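Local coordinates for succinate dehydrogenase subunit B (Mycolicibacterium smegmatis MC2 51, PDB 6LUM), which probably serves as the iron-sulfur subunit of succinate dehydrogenase, relaying electrons through its 2Fe-2S, 4Fe-4S and 3Fe-4S clusters, at residues R88-N93 and L113-E118; V92-C97 and C236-P241. One frame throughout, in Å; residues are numbered along the deposited sequence.

Contact 1: R88-N93 and L113-E118; sequences RINGVN and LTITIE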
loop_
_atom_site.group_PDB
_atom_site.type_symbol
_atom_site.label_atom_id
_atom_site.label_comp_id
_atom_site.label_asym_id
_atom_site.label_seq_id
_atom_site.Cartn_x
_atom_site.Cartn_y
_atom_site.Cartn_z
ATOM N N ARG J 88 13.479 -24.464 29.784
ATOM C CA ARG J 88 12.681 -25.640 30.094
ATOM C C ARG J 88 13.292 -26.299 31.313
ATOM O O ARG J 88 14.376 -26.878 31.230
ATOM C CB ARG J 88 12.664 -26.616 28.928
ATOM C CG ARG J 88 11.435 -26.598 28.109
ATOM C CD ARG J 88 11.431 -27.788 27.226
ATOM N NE ARG J 88 12.554 -27.765 26.305
ATOM C CZ ARG J 88 12.897 -28.786 25.536
ATOM N NH1 ARG J 88 12.199 -29.904 25.592
ATOM N NH2 ARG J 88 13.928 -28.693 24.714
ATOM N N ILE J 89 12.599 -26.216 32.436
ATOM C CA ILE J 89 13.079 -26.725 33.706
ATOM C C ILE J 89 12.093 -27.774 34.171
ATOM O O ILE J 89 10.986 -27.436 34.602
ATOM C CB ILE J 89 13.219 -25.614 34.744
ATOM C CG1 ILE J 89 14.182 -24.552 34.232
ATOM C CG2 ILE J 89 13.683 -26.183 36.054
ATOM C CD1 ILE J 89 13.837 -23.177 34.659
ATOM N N ASN J 90 12.490 -29.043 34.088
ATOM C CA ASN J 90 11.647 -30.170 34.479
ATOM C C ASN J 90 10.413 -30.263 33.588
ATOM O O ASN J 90 9.297 -30.470 34.058
ATOM C CB ASN J 90 11.249 -30.078 35.950
ATOM C CG ASN J 90 12.328 -30.558 36.873
ATOM O OD1 ASN J 90 12.479 -30.058 37.980
ATOM N ND2 ASN J 90 13.084 -31.541 36.427
ATOM N N GLY J 91 10.622 -30.117 32.299
ATOM C CA GLY J 91 9.526 -30.168 31.346
ATOM C C GLY J 91 8.895 -28.866 30.935
ATOM O O GLY J 91 8.770 -28.597 29.746
ATOM N N VAL J 92 8.516 -28.038 31.890
ATOM C CA VAL J 92 7.778 -26.808 31.636
ATOM C C VAL J 92 8.726 -25.636 31.437
ATOM O O VAL J 92 9.838 -25.624 31.953
ATOM C CB VAL J 92 6.810 -26.529 32.796
ATOM C CG1 VAL J 92 5.768 -27.572 32.856
ATOM C CG2 VAL J 92 7.566 -26.532 34.083
ATOM N N ASN J 93 8.263 -24.626 30.700
ATOM C CA ASN J 93 8.972 -23.362 30.546
ATOM C C ASN J 93 8.846 -22.526 31.811
ATOM O O ASN J 93 7.766 -22.445 32.394
ATOM C CB ASN J 93 8.393 -22.587 29.373
ATOM C CG ASN J 93 8.771 -23.166 28.061
ATOM O OD1 ASN J 93 9.293 -24.254 27.989
ATOM N ND2 ASN J 93 8.503 -22.443 27.007
ATOM N N LEU J 113 18.081 -35.174 44.952
ATOM C CA LEU J 113 17.285 -34.274 44.134
ATOM C C LEU J 113 18.043 -33.919 42.863
ATOM O O LEU J 113 19.256 -33.702 42.889
ATOM C CB LEU J 113 16.938 -33.010 44.917
ATOM C CG LEU J 113 16.187 -31.899 44.184
ATOM C CD1 LEU J 113 15.022 -32.456 43.392
ATOM C CD2 LEU J 113 15.708 -30.846 45.172
ATOM N N THR J 114 17.320 -33.871 41.749
ATOM C CA THR J 114 17.900 -33.566 40.452
ATOM C C THR J 114 16.963 -32.629 39.711
ATOM O O THR J 114 15.744 -32.803 39.761
ATOM C CB THR J 114 18.138 -34.841 39.638
ATOM O OG1 THR J 114 19.041 -35.693 40.349
ATOM C CG2 THR J 114 18.721 -34.523 38.274
ATOM N N ILE J 115 17.532 -31.632 39.044
ATOM C CA ILE J 115 16.782 -30.659 38.265
ATOM C C ILE J 115 17.275 -30.728 36.834
ATOM O O ILE J 115 18.471 -30.904 36.589
ATOM C CB ILE J 115 16.935 -29.243 38.845
ATOM C CG1 ILE J 115 16.357 -29.221 40.251
ATOM C CG2 ILE J 115 16.239 -28.226 37.987
ATOM C CD1 ILE J 115 16.231 -27.872 40.831
ATOM N N THR J 116 16.354 -30.617 35.890
ATOM C CA THR J 116 16.643 -30.834 34.483
ATOM C C THR J 116 16.409 -29.536 33.736
ATOM O O THR J 116 15.281 -29.046 33.690
ATOM C CB THR J 116 15.757 -31.943 33.927
ATOM O OG1 THR J 116 16.010 -33.156 34.642
ATOM C CG2 THR J 116 16.038 -32.162 32.476
ATOM N N ILE J 117 17.465 -28.987 33.148
ATOM C CA ILE J 117 17.422 -27.688 32.495
ATOM C C ILE J 117 17.804 -27.878 31.040
ATOM O O ILE J 117 18.705 -28.661 30.733
ATOM C CB ILE J 117 18.365 -26.689 33.189
ATOM C CG1 ILE J 117 18.166 -26.760 34.690
ATOM C CG2 ILE J 117 18.076 -25.290 32.750
ATOM C CD1 ILE J 117 19.269 -26.175 35.457
ATOM N N GLU J 118 17.113 -27.186 30.145
ATOM C CA GLU J 118 17.406 -27.295 28.723
ATOM C C GLU J 118 16.712 -26.158 27.997
ATOM O O GLU J 118 15.767 -25.579 28.523
ATOM C CB GLU J 118 16.966 -28.658 28.183
ATOM C CG GLU J 118 15.554 -28.994 28.507
ATOM C CD GLU J 118 15.223 -30.416 28.182
ATOM O OE1 GLU J 118 16.079 -31.099 27.593
ATOM O OE2 GLU J 118 14.126 -30.869 28.562
#
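Arg88 and Glu118 face each other as an antiparallel hydrogen-bonded pair, and their charged ends are stacked, guanidinium and carboxylate planes only 15° apart. Glu118 OE2 sits over one face of the guanidinium, toward its rim, and 3.7 Å from Arg88 NH1. The oxygen lies well above the plane, so the long salt bridge is an attraction of charges without a directed bond. The bend at chi3 (-62°) places Arg88 NE, which donates to the carbonyl of Pro119. An alanine at Arg88 would probably leave Glu118 without this counter-charge and the Pro119 carbonyl without its donor. Between the strands, the backbones bond in both directions: Arg88 N reaches Glu118 O at 2.8 Å, and Glu118 N returns a bond to Arg88 O. Asn90 N continues the pattern to Thr116 O at 2.8 Å.

On the other face of this beta-grasp-like sheet of the 2Fe-2S domain, Ile89 and Ile115 lie side by side and point the same way, CG2 to CG2 at 3.8 Å. Ile117 CG2 meets Ile89 CG1 at 4.2 Å. Beta-branched isoleucine suits an extended strand, and Leu56 of helix 56-67 packs on both Ile89 and Ile117. At the turn, Asn90 crosses Thr116 at about a right angle, its ND2 3.7 Å from Thr116 CB. Asn90 has a positive phi, which asparagine tolerates, and Gly91 follows where a side chain would strike the preceding carbonyl.

Ile115 extends the apolar layer toward Met101, while Glu118, also in a weak, long ion pair with Arg17 of subunit C, would probably help offset both positive groups.

Contact 2: V92-C97 and C236-P241; sequences VNRLAC and CTEACP. With F3S (Fe3-s4 cluster), chain B; SF4 (iron/sulfur cluster), chain C; FES (Fe2/s2 (inorganic) cluster), chain D.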
loop_
_atom_site.group_PDB
_atom_site.type_symbol
_atom_site.label_atom_id
_atom_site.label_comp_id
_atom_site.label_asym_id
_atom_site.label_seq_id
_atom_site.Cartn_x
_atom_site.Cartn_y
_atom_site.Cartn_z
ATOM N N VAL J 92 8.516 -28.038 31.890
ATOM C CA VAL J 92 7.778 -26.808 31.636
ATOM C C VAL J 92 8.726 -25.636 31.437
ATOM O O VAL J 92 9.838 -25.624 31.953
ATOM C CB VAL J 92 6.810 -26.529 32.796
ATOM C CG1 VAL J 92 5.768 -27.572 32.856
ATOM C CG2 VAL J 92 7.566 -26.532 34.083
ATOM N N ASN J 93 8.263 -24.626 30.700
ATOM C CA ASN J 93 8.972 -23.362 30.546
ATOM C C ASN J 93 8.846 -22.526 31.811
ATOM O O ASN J 93 7.766 -22.445 32.394
ATOM C CB ASN J 93 8.393 -22.587 29.373
ATOM C CG ASN J 93 8.771 -23.166 28.061
ATOM O OD1 ASN J 93 9.293 -24.254 27.989
ATOM N ND2 ASN J 93 8.503 -22.443 27.007
ATOM N N ARG J 94 9.939 -21.887 32.247
ATOM C CA ARG J 94 9.854 -21.294 33.580
ATOM C C ARG J 94 10.403 -19.887 33.805
ATOM O O ARG J 94 9.941 -19.266 34.767
ATOM C CB ARG J 94 10.508 -22.205 34.612
ATOM C CG ARG J 94 9.754 -23.450 34.970
ATOM C CD ARG J 94 8.428 -23.202 35.670
ATOM N NE ARG J 94 7.302 -23.334 34.754
ATOM C CZ ARG J 94 6.035 -23.113 35.078
ATOM N NH1 ARG J 94 5.722 -22.749 36.308
ATOM N NH2 ARG J 94 5.082 -23.278 34.174
ATOM N N LEU J 95 11.334 -19.331 33.022
ATOM C CA LEU J 95 12.063 -18.153 33.523
ATOM C C LEU J 95 12.875 -18.436 34.772
ATOM O O LEU J 95 12.447 -18.118 35.876
ATOM C CB LEU J 95 11.163 -16.947 33.801
ATOM C CG LEU J 95 11.197 -15.702 32.934
ATOM C CD1 LEU J 95 10.914 -15.963 31.513
ATOM C CD2 LEU J 95 10.166 -14.797 33.492
ATOM N N ALA J 96 14.037 -19.057 34.590
ATOM C CA ALA J 96 14.853 -19.604 35.666
ATOM C C ALA J 96 15.047 -18.694 36.865
ATOM O O ALA J 96 15.453 -19.174 37.919
ATOM C CB ALA J 96 16.221 -19.963 35.117
ATOM N N CYS J 97 14.807 -17.401 36.745
ATOM C CA CYS J 97 14.986 -16.517 37.890
ATOM C C CYS J 97 13.863 -16.624 38.898
ATOM O O CYS J 97 13.901 -15.926 39.909
ATOM C CB CYS J 97 15.091 -15.066 37.442
ATOM S SG CYS J 97 13.540 -14.281 37.095
ATOM N N CYS J 236 -0.033 -22.224 26.721
ATOM C CA CYS J 236 0.424 -20.845 26.772
ATOM C C CYS J 236 -0.005 -20.173 28.060
ATOM O O CYS J 236 0.796 -19.513 28.732
ATOM C CB CYS J 236 -0.124 -20.088 25.576
ATOM S SG CYS J 236 -1.862 -20.291 25.346
ATOM N N THR J 237 -1.281 -20.312 28.405
ATOM C CA THR J 237 -1.792 -19.717 29.628
ATOM C C THR J 237 -1.078 -20.275 30.835
ATOM O O THR J 237 -0.778 -19.547 31.782
ATOM C CB THR J 237 -3.283 -19.971 29.740
ATOM O OG1 THR J 237 -3.928 -19.446 28.586
ATOM C CG2 THR J 237 -3.838 -19.298 30.941
ATOM N N GLU J 238 -0.794 -21.567 30.821
ATOM C CA GLU J 238 -0.128 -22.172 31.958
ATOM C C GLU J 238 1.318 -21.722 32.069
ATOM O O GLU J 238 1.863 -21.682 33.173
ATOM C CB GLU J 238 -0.217 -23.684 31.839
ATOM C CG GLU J 238 0.128 -24.432 33.082
ATOM C CD GLU J 238 1.456 -25.118 32.964
ATOM O OE1 GLU J 238 1.898 -25.345 31.819
ATOM O OE2 GLU J 238 2.053 -25.442 34.012
ATOM N N ALA J 239 1.949 -21.365 30.951
ATOM C CA ALA J 239 3.366 -21.035 30.958
ATOM C C ALA J 239 3.664 -19.562 31.162
ATOM O O ALA J 239 4.763 -19.242 31.611
ATOM C CB ALA J 239 4.014 -21.481 29.657
ATOM N N CYS J 240 2.744 -18.662 30.852
ATOM C CA CYS J 240 3.047 -17.236 30.950
ATOM C C CYS J 240 3.485 -16.850 32.359
ATOM O O CYS J 240 2.788 -17.172 33.325
ATOM C CB CYS J 240 1.843 -16.399 30.558
ATOM S SG CYS J 240 2.028 -14.689 30.931
ATOM N N PRO J 241 4.622 -16.164 32.518
ATOM C CA PRO J 241 5.053 -15.733 33.848
ATOM C C PRO J 241 4.399 -14.462 34.358
ATOM O O PRO J 241 4.508 -14.179 35.554
ATOM C CB PRO J 241 6.548 -15.528 33.653
ATOM C CG PRO J 241 6.681 -15.200 32.284
ATOM C CD PRO J 241 5.719 -16.027 31.557
HETATM FE FE1 F3S B . -0.975 -23.348 21.562
HETATM FE FE3 F3S B . -3.918 -22.589 21.485
HETATM FE FE4 F3S B . -2.209 -21.779 23.833
HETATM S S1 F3S B . -2.667 -23.992 20.324
HETATM S S2 F3S B . -0.422 -23.045 23.660
HETATM S S3 F3S B . -2.064 -21.462 21.684
HETATM S S4 F3S B . -4.384 -21.944 23.534
HETATM FE FE1 SF4 C . 3.918 -15.322 26.036
HETATM FE FE2 SF4 C . 6.058 -14.369 27.916
HETATM FE FE3 SF4 C . 3.155 -14.179 28.734
HETATM FE FE4 SF4 C . 4.271 -12.359 26.606
HETATM S S1 SF4 C . 4.792 -12.809 28.621
HETATM S S2 SF4 C . 2.647 -13.742 26.716
HETATM S S3 SF4 C . 5.529 -13.928 25.903
HETATM S S4 SF4 C . 4.441 -15.745 28.057
HETATM FE FE1 FES D . 15.536 -11.194 33.536
HETATM FE FE2 FES D . 14.704 -13.842 34.712
HETATM S S1 FES D . 16.535 -12.644 34.820
HETATM S S2 FES D . 13.631 -12.264 33.659
#
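Leu95 and Pro241 meet where the 2Fe-2S domain abuts the dicluster domain of the ferredoxin-like 4Fe-4S type. This is the close-packed part: the two side chains cross at about a right angle, with Leu95 CD2 3.7 Å from Pro241 CB. A branched leucine tip suits the compact, puckered proline ring, whose CD lies 3.7 Å from S4 of the 4Fe-4S cluster. Leu95 also packs on Asp85 and Cys179, so it is buried between the domains.

The other side is looser and partly exposed. Arg94 NH2 and Glu238 OE2 form a long salt bridge at 3.7 Å, the side chains crossing at about a right angle and their flat groups 27° apart. The bend of Glu238 at chi2 (-108°) sets CD on the Arg94 side of CG, and Arg94 NE makes a weak hydrogen bond to Asn93 O. Long, flexible charged chains suit this margin, where Asp24 of subunit C packs on Glu238. Between the two parts, Asn93 donates from ND2 to the carbonyl of Cys179, while small Ala239 lets the helix end approach the strand.

The two segments contribute to all three cluster pockets: Cys97 lines the 2Fe-2S pocket, Cys236 SG binds an iron of the 3Fe-4S cluster, and Cys240 SG binds FE3 of the 4Fe-4S cluster at 2.5 Å.

From the N terminus, the chain first lays down strands 27-32 and 42-47 and helix 56-67, then reaches 88-93, where both contacts begin. Contact 1 closes the shorter loop: after 19 intervening residues, strand 114-118 returns between 27-32 and 88-89, joining the two parts of the sheet of the 2Fe-2S domain. Contact 2 starts from the overlapping range 92-97 and closes a far longer loop, passing through the dicluster domain to helix 235-239. Since its first segment ends before 113 and its second lies well beyond 118, the two closures cross, sharing Val92 and Asn93. Ile89 CD1 joins them directly, 3.5 Å from Arg94 CB, so the sheet is tied to the domain interface.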